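Local structure of pesticidal crystal protein Cry2Aa (Bacillus thuringiensis serovar kurstaki, 1I5P) at residues L120-F134 with I146-R160. The protein lyses midgut epithelial cells of dipteran and lepidopteran larvae by binding to them and causing colloid-osmotic swelling. Residues are numbered along the deposited sequence; the frame is centred on the assembly and turned at random.
Sequences LQANIREFNQQVDNF and ITSSVNTMQQLFLNR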
loop_
_atom_site.group_PDB
_atom_site.type_symbol
_atom_site.label_atom_id
_atom_site.label_comp_id
_atom_site.label_asym_id
_atom_site.label_seq_id
_atom_site.Cartn_x
_atom_site.Cartn_y
_atom_site.Cartn_z
ATOM N N LEU A 120 9.752 -22.236 16.463
ATOM C CA LEU A 120 8.535 -21.820 15.786
ATOM C C LEU A 120 8.328 -22.732 14.575
ATOM O O LEU A 120 7.258 -23.319 14.395
ATOM C CB LEU A 120 8.680 -20.361 15.347
ATOM C CG LEU A 120 7.431 -19.513 15.130
ATOM C CD1 LEU A 120 6.497 -19.627 16.332
ATOM C CD2 LEU A 120 7.842 -18.063 14.918
ATOM N N GLN A 121 9.365 -22.849 13.754
ATOM C CA GLN A 121 9.320 -23.700 12.570
ATOM C C GLN A 121 8.927 -25.132 12.942
ATOM O O GLN A 121 8.050 -25.723 12.319
ATOM C CB GLN A 121 10.689 -23.692 11.879
ATOM C CG GLN A 121 10.841 -24.652 10.709
ATOM C CD GLN A 121 11.082 -26.085 11.144
ATOM O OE1 GLN A 121 11.958 -26.361 11.965
ATOM N NE2 GLN A 121 10.306 -27.008 10.592
ATOM N N ALA A 122 9.573 -25.678 13.969
ATOM C CA ALA A 122 9.302 -27.045 14.411
ATOM C C ALA A 122 7.889 -27.240 14.947
ATOM O O ALA A 122 7.165 -28.138 14.517
ATOM C CB ALA A 122 10.312 -27.455 15.478
ATOM N N ASN A 123 7.510 -26.403 15.905
ATOM C CA ASN A 123 6.197 -26.480 16.519
ATOM C C ASN A 123 5.073 -26.391 15.492
ATOM O O ASN A 123 4.101 -27.139 15.560
ATOM C CB ASN A 123 6.049 -25.360 17.546
ATOM C CG ASN A 123 7.000 -25.517 18.717
ATOM O OD1 ASN A 123 7.160 -24.603 19.522
ATOM N ND2 ASN A 123 7.631 -26.687 18.823
ATOM N N ILE A 124 5.206 -25.469 14.546
ATOM C CA ILE A 124 4.194 -25.291 13.512
ATOM C C ILE A 124 4.117 -26.500 12.588
ATOM O O ILE A 124 3.025 -26.909 12.191
ATOM C CB ILE A 124 4.474 -24.039 12.656
ATOM C CG1 ILE A 124 4.312 -22.778 13.517
ATOM C CG2 ILE A 124 3.536 -24.011 11.460
ATOM C CD1 ILE A 124 4.679 -21.488 12.804
ATOM N N ARG A 125 5.270 -27.062 12.234
ATOM C CA ARG A 125 5.288 -28.230 11.365
ATOM C C ARG A 125 4.619 -29.387 12.101
ATOM O O ARG A 125 3.845 -30.144 11.515
ATOM C CB ARG A 125 6.721 -28.622 10.998
ATOM C CG ARG A 125 6.815 -29.919 10.180
ATOM C CD ARG A 125 8.256 -30.380 10.060
ATOM N NE ARG A 125 8.938 -30.265 11.344
ATOM C CZ ARG A 125 8.695 -31.022 12.411
ATOM N NH1 ARG A 125 7.781 -31.990 12.370
ATOM N NH2 ARG A 125 9.350 -30.786 13.535
ATOM N N GLU A 126 4.925 -29.512 13.390
ATOM C CA GLU A 126 4.358 -30.569 14.222
ATOM C C GLU A 126 2.837 -30.472 14.263
ATOM O O GLU A 126 2.142 -31.485 14.141
ATOM C CB GLU A 126 4.930 -30.483 15.643
ATOM C CG GLU A 126 6.383 -30.938 15.741
ATOM C CD GLU A 126 7.085 -30.451 17.005
ATOM O OE1 GLU A 126 6.490 -29.646 17.755
ATOM O OE2 GLU A 126 8.240 -30.866 17.239
ATOM N N PHE A 127 2.324 -29.256 14.431
ATOM C CA PHE A 127 0.883 -29.042 14.477
ATOM C C PHE A 127 0.214 -29.456 13.172
ATOM O O PHE A 127 -0.738 -30.237 13.179
ATOM C CB PHE A 127 0.546 -27.575 14.748
ATOM C CG PHE A 127 -0.919 -27.263 14.585
ATOM C CD1 PHE A 127 -1.839 -27.671 15.545
ATOM C CD2 PHE A 127 -1.387 -26.630 13.434
ATOM C CE1 PHE A 127 -3.207 -27.458 15.366
ATOM C CE2 PHE A 127 -2.754 -26.414 13.244
ATOM C CZ PHE A 127 -3.665 -26.831 14.214
ATOM N N ASN A 128 0.705 -28.929 12.055
ATOM C CA ASN A 128 0.123 -29.255 10.760
ATOM C C ASN A 128 0.205 -30.744 10.425
ATOM O O ASN A 128 -0.723 -31.293 9.837
ATOM C CB ASN A 128 0.778 -28.418 9.659
ATOM C CG ASN A 128 0.394 -26.949 9.739
ATOM O OD1 ASN A 128 -0.764 -26.614 9.980
ATOM N ND2 ASN A 128 1.366 -26.067 9.525
ATOM N N GLN A 129 1.300 -31.395 10.813
ATOM C CA GLN A 129 1.455 -32.824 10.561
ATOM C C GLN A 129 0.451 -33.611 11.398
ATOM O O GLN A 129 -0.120 -34.599 10.938
ATOM C CB GLN A 129 2.886 -33.280 10.878
ATOM C CG GLN A 129 3.856 -33.051 9.726
ATOM C CD GLN A 129 5.312 -33.265 10.106
ATOM O OE1 GLN A 129 5.653 -33.388 11.286
ATOM N NE2 GLN A 129 6.184 -33.288 9.102
ATOM N N GLN A 130 0.239 -33.163 12.630
ATOM C CA GLN A 130 -0.703 -33.812 13.529
ATOM C C GLN A 130 -2.115 -33.704 12.965
ATOM O O GLN A 130 -2.896 -34.654 13.026
ATOM C CB GLN A 130 -0.630 -33.170 14.917
ATOM C CG GLN A 130 0.447 -33.770 15.807
ATOM C CD GLN A 130 0.852 -32.856 16.949
ATOM O OE1 GLN A 130 0.092 -31.986 17.367
ATOM N NE2 GLN A 130 2.055 -33.061 17.469
ATOM N N VAL A 131 -2.438 -32.539 12.413
ATOM C CA VAL A 131 -3.745 -32.327 11.820
ATOM C C VAL A 131 -3.920 -33.293 10.656
ATOM O O VAL A 131 -4.906 -34.030 10.592
ATOM C CB VAL A 131 -3.902 -30.877 11.293
ATOM C CG1 VAL A 131 -5.106 -30.783 10.360
ATOM C CG2 VAL A 131 -4.071 -29.920 12.454
ATOM N N ASP A 132 -2.960 -33.283 9.737
ATOM C CA ASP A 132 -3.006 -34.145 8.561
ATOM C C ASP A 132 -3.041 -35.623 8.932
ATOM O O ASP A 132 -3.857 -36.386 8.411
ATOM C CB ASP A 132 -1.796 -33.879 7.658
ATOM C CG ASP A 132 -1.762 -32.459 7.123
ATOM O OD1 ASP A 132 -2.796 -31.766 7.212
ATOM O OD2 ASP A 132 -0.704 -32.040 6.607
ATOM N N ASN A 133 -2.150 -36.017 9.833
ATOM C CA ASN A 133 -2.073 -37.400 10.271
ATOM C C ASN A 133 -3.412 -37.836 10.861
ATOM O O ASN A 133 -3.884 -38.945 10.607
ATOM C CB ASN A 133 -0.967 -37.554 11.315
ATOM C CG ASN A 133 -0.671 -39.000 11.633
ATOM O OD1 ASN A 133 -0.691 -39.404 12.795
ATOM N ND2 ASN A 133 -0.392 -39.790 10.600
ATOM N N PHE A 134 -4.023 -36.948 11.639
ATOM C CA PHE A 134 -5.308 -37.232 12.262
ATOM C C PHE A 134 -6.391 -37.479 11.216
ATOM O O PHE A 134 -7.156 -38.438 11.320
ATOM C CB PHE A 134 -5.734 -36.064 13.155
ATOM C CG PHE A 134 -7.121 -36.208 13.715
ATOM C CD1 PHE A 134 -7.347 -36.949 14.869
ATOM C CD2 PHE A 134 -8.206 -35.616 13.077
ATOM C CE1 PHE A 134 -8.632 -37.099 15.382
ATOM C CE2 PHE A 134 -9.501 -35.761 13.584
ATOM C CZ PHE A 134 -9.711 -36.504 14.739
ATOM N N ILE A 146 -6.680 -33.393 17.957
ATOM C CA ILE A 146 -6.588 -32.170 17.166
ATOM C C ILE A 146 -6.810 -31.001 18.113
ATOM O O ILE A 146 -6.004 -30.075 18.169
ATOM C CB ILE A 146 -7.617 -32.118 16.020
ATOM C CG1 ILE A 146 -7.066 -32.883 14.811
ATOM C CG2 ILE A 146 -7.918 -30.669 15.656
ATOM C CD1 ILE A 146 -7.703 -32.508 13.482
ATOM N N THR A 147 -7.908 -31.053 18.860
ATOM C CA THR A 147 -8.209 -30.006 19.829
ATOM C C THR A 147 -7.017 -29.905 20.778
ATOM O O THR A 147 -6.656 -28.820 21.237
ATOM C CB THR A 147 -9.479 -30.345 20.643
ATOM O OG1 THR A 147 -10.634 -30.220 19.802
ATOM C CG2 THR A 147 -9.618 -29.409 21.839
ATOM N N SER A 148 -6.411 -31.054 21.056
ATOM C CA SER A 148 -5.252 -31.129 21.935
ATOM C C SER A 148 -4.025 -30.502 21.274
ATOM O O SER A 148 -3.206 -29.866 21.936
ATOM C CB SER A 148 -4.963 -32.590 22.285
ATOM O OG SER A 148 -3.692 -32.720 22.894
ATOM N N SER A 149 -3.902 -30.688 19.965
ATOM C CA SER A 149 -2.784 -30.133 19.218
ATOM C C SER A 149 -2.973 -28.624 19.088
ATOM O O SER A 149 -2.004 -27.867 19.043
ATOM C CB SER A 149 -2.706 -30.762 17.824
ATOM O OG SER A 149 -2.511 -32.164 17.900
ATOM N N VAL A 150 -4.232 -28.201 19.031
ATOM C CA VAL A 150 -4.569 -26.791 18.916
ATOM C C VAL A 150 -4.185 -26.073 20.204
ATOM O O VAL A 150 -3.558 -25.019 20.167
ATOM C CB VAL A 150 -6.085 -26.602 18.642
ATOM C CG1 VAL A 150 -6.486 -25.143 18.831
ATOM C CG2 VAL A 150 -6.411 -27.061 17.227
ATOM N N ASN A 151 -4.559 -26.653 21.339
ATOM C CA ASN A 151 -4.246 -26.060 22.637
ATOM C C ASN A 151 -2.744 -25.949 22.872
ATOM O O ASN A 151 -2.270 -24.978 23.457
ATOM C CB ASN A 151 -4.875 -26.881 23.767
ATOM C CG ASN A 151 -6.380 -26.744 23.817
ATOM O OD1 ASN A 151 -6.964 -25.953 23.081
ATOM N ND2 ASN A 151 -7.017 -27.507 24.696
ATOM N N THR A 152 -1.998 -26.948 22.420
ATOM C CA THR A 152 -0.552 -26.947 22.589
ATOM C C THR A 152 0.103 -25.893 21.693
ATOM O O THR A 152 0.946 -25.114 22.146
ATOM C CB THR A 152 0.034 -28.334 22.249
ATOM O OG1 THR A 152 -0.594 -29.326 23.066
ATOM C CG2 THR A 152 1.538 -28.359 22.503
ATOM N N MET A 153 -0.294 -25.874 20.425
ATOM C CA MET A 153 0.251 -24.924 19.461
ATOM C C MET A 153 -0.032 -23.489 19.898
ATOM O O MET A 153 0.844 -22.624 19.823
ATOM C CB MET A 153 -0.358 -25.179 18.076
ATOM C CG MET A 153 0.199 -24.303 16.961
ATOM S SD MET A 153 1.939 -24.616 16.598
ATOM C CE MET A 153 2.741 -23.245 17.433
ATOM N N GLN A 154 -1.258 -23.248 20.358
ATOM C CA GLN A 154 -1.666 -21.920 20.798
ATOM C C GLN A 154 -0.768 -21.408 21.906
ATOM O O GLN A 154 -0.306 -20.263 21.869
ATOM C CB GLN A 154 -3.120 -21.939 21.287
ATOM C CG GLN A 154 -3.537 -20.720 22.125
ATOM C CD GLN A 154 -3.650 -19.415 21.333
ATOM O OE1 GLN A 154 -3.946 -18.359 21.899
ATOM N NE2 GLN A 154 -3.425 -19.486 20.026
ATOM N N GLN A 155 -0.526 -22.259 22.898
ATOM C CA GLN A 155 0.311 -21.876 24.022
ATOM C C GLN A 155 1.745 -21.676 23.557
ATOM O O GLN A 155 2.444 -20.792 24.047
ATOM C CB GLN A 155 0.248 -22.942 25.114
ATOM C CG GLN A 155 0.993 -22.562 26.383
ATOM C CD GLN A 155 0.542 -21.228 26.937
ATOM O OE1 GLN A 155 -0.642 -21.024 27.205
ATOM N NE2 GLN A 155 1.487 -20.307 27.113
ATOM N N LEU A 156 2.183 -22.494 22.604
ATOM C CA LEU A 156 3.537 -22.367 22.085
ATOM C C LEU A 156 3.708 -21.034 21.357
ATOM O O LEU A 156 4.770 -20.420 21.422
ATOM C CB LEU A 156 3.862 -23.541 21.153
ATOM C CG LEU A 156 4.105 -24.863 21.892
ATOM C CD1 LEU A 156 4.195 -26.011 20.905
ATOM C CD2 LEU A 156 5.387 -24.755 22.718
ATOM N N PHE A 157 2.661 -20.586 20.669
ATOM C CA PHE A 157 2.712 -19.310 19.958
ATOM C C PHE A 157 2.872 -18.175 20.973
ATOM O O PHE A 157 3.658 -17.247 20.774
ATOM C CB PHE A 157 1.427 -19.093 19.153
ATOM C CG PHE A 157 1.517 -19.544 17.719
ATOM C CD1 PHE A 157 0.527 -20.352 17.168
ATOM C CD2 PHE A 157 2.566 -19.123 16.905
ATOM C CE1 PHE A 157 0.571 -20.734 15.825
ATOM C CE2 PHE A 157 2.623 -19.496 15.563
ATOM C CZ PHE A 157 1.621 -20.302 15.019
ATOM N N LEU A 158 2.109 -18.262 22.058
ATOM C CA LEU A 158 2.142 -17.263 23.115
ATOM C C LEU A 158 3.500 -17.203 23.812
ATOM O O LEU A 158 3.909 -16.146 24.288
ATOM C CB LEU A 158 1.047 -17.557 24.142
ATOM C CG LEU A 158 -0.395 -17.500 23.635
ATOM C CD1 LEU A 158 -1.352 -17.825 24.777
ATOM C CD2 LEU A 158 -0.683 -16.114 23.074
ATOM N N ASN A 159 4.194 -18.336 23.870
ATOM C CA ASN A 159 5.503 -18.391 24.515
ATOM C C ASN A 159 6.619 -17.872 23.625
ATOM O O ASN A 159 7.619 -17.355 24.118
ATOM C CB ASN A 159 5.857 -19.822 24.919
ATOM C CG ASN A 159 4.963 -20.361 26.009
ATOM O OD1 ASN A 159 4.159 -19.633 26.589
ATOM N ND2 ASN A 159 5.107 -21.646 26.303
ATOM N N ARG A 160 6.452 -18.007 22.316
ATOM C CA ARG A 160 7.496 -17.577 21.401
ATOM C C ARG A 160 7.427 -16.148 20.860
ATOM O O ARG A 160 8.446 -15.466 20.801
ATOM C CB ARG A 160 7.589 -18.566 20.239
ATOM C CG ARG A 160 7.868 -19.997 20.683
ATOM C CD ARG A 160 8.426 -20.824 19.543
ATOM N NE ARG A 160 8.562 -22.238 19.890
ATOM C CZ ARG A 160 9.584 -22.764 20.560
ATOM N NH1 ARG A 160 10.587 -22.001 20.969
ATOM N NH2 ARG A 160 9.605 -24.063 20.813
HETATM O O HOH W 1 0.613 -28.833 18.562
#
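An antiparallel helical hairpin in the N-terminal helical bundle of this three-domain delta-endotoxin brings M153 against F127 and R160 against N123. The axes of the two segments approach to 9.7 Å, nearly antiparallel at 172°, so side chains from successive turns meet along the whole pairing. M153 CG stands anti to the backbone N (chi1 -176°) and the chain then bends, which carries SD to 5.3 Å from the centroid of the F127 ring, an oblique Met-aromatic contact, and sets CE over the centre of its own helix's F157 ring. F127 lies alongside V150, whose CG2 reaches CE1 at the ring edge, 3.7 Å away. Deeper toward helix 170-193, the F157 ring crosses I124 and L120, with CZ 4.0 Å from I124 CG1; F187 of that helix meets both F127 and F157. Near the inter-helix loop, I146 CG1 sits over one face of F134, 3.8 Å from the ring centroid, a CH-pi contact. On the polar flank, R160 grips N123 side-on, NE and NH2 each 2.8 Å from OD1, which lies in the guanidinium plane, although both nitrogens stand on one face of the amide, whose plane is turned 39°. S149 OG lies 2.7 Å from Q130 OE1, though S145 O competes for its proton; a water donates to S149 O and weakly to Q130 OE1. With R160 NH1 salt-bridged to E116, the guanidinium has two partners, and its charge probably polarises the N123 carbonyl beside the apolar contact of M153, F127, I124 and F157.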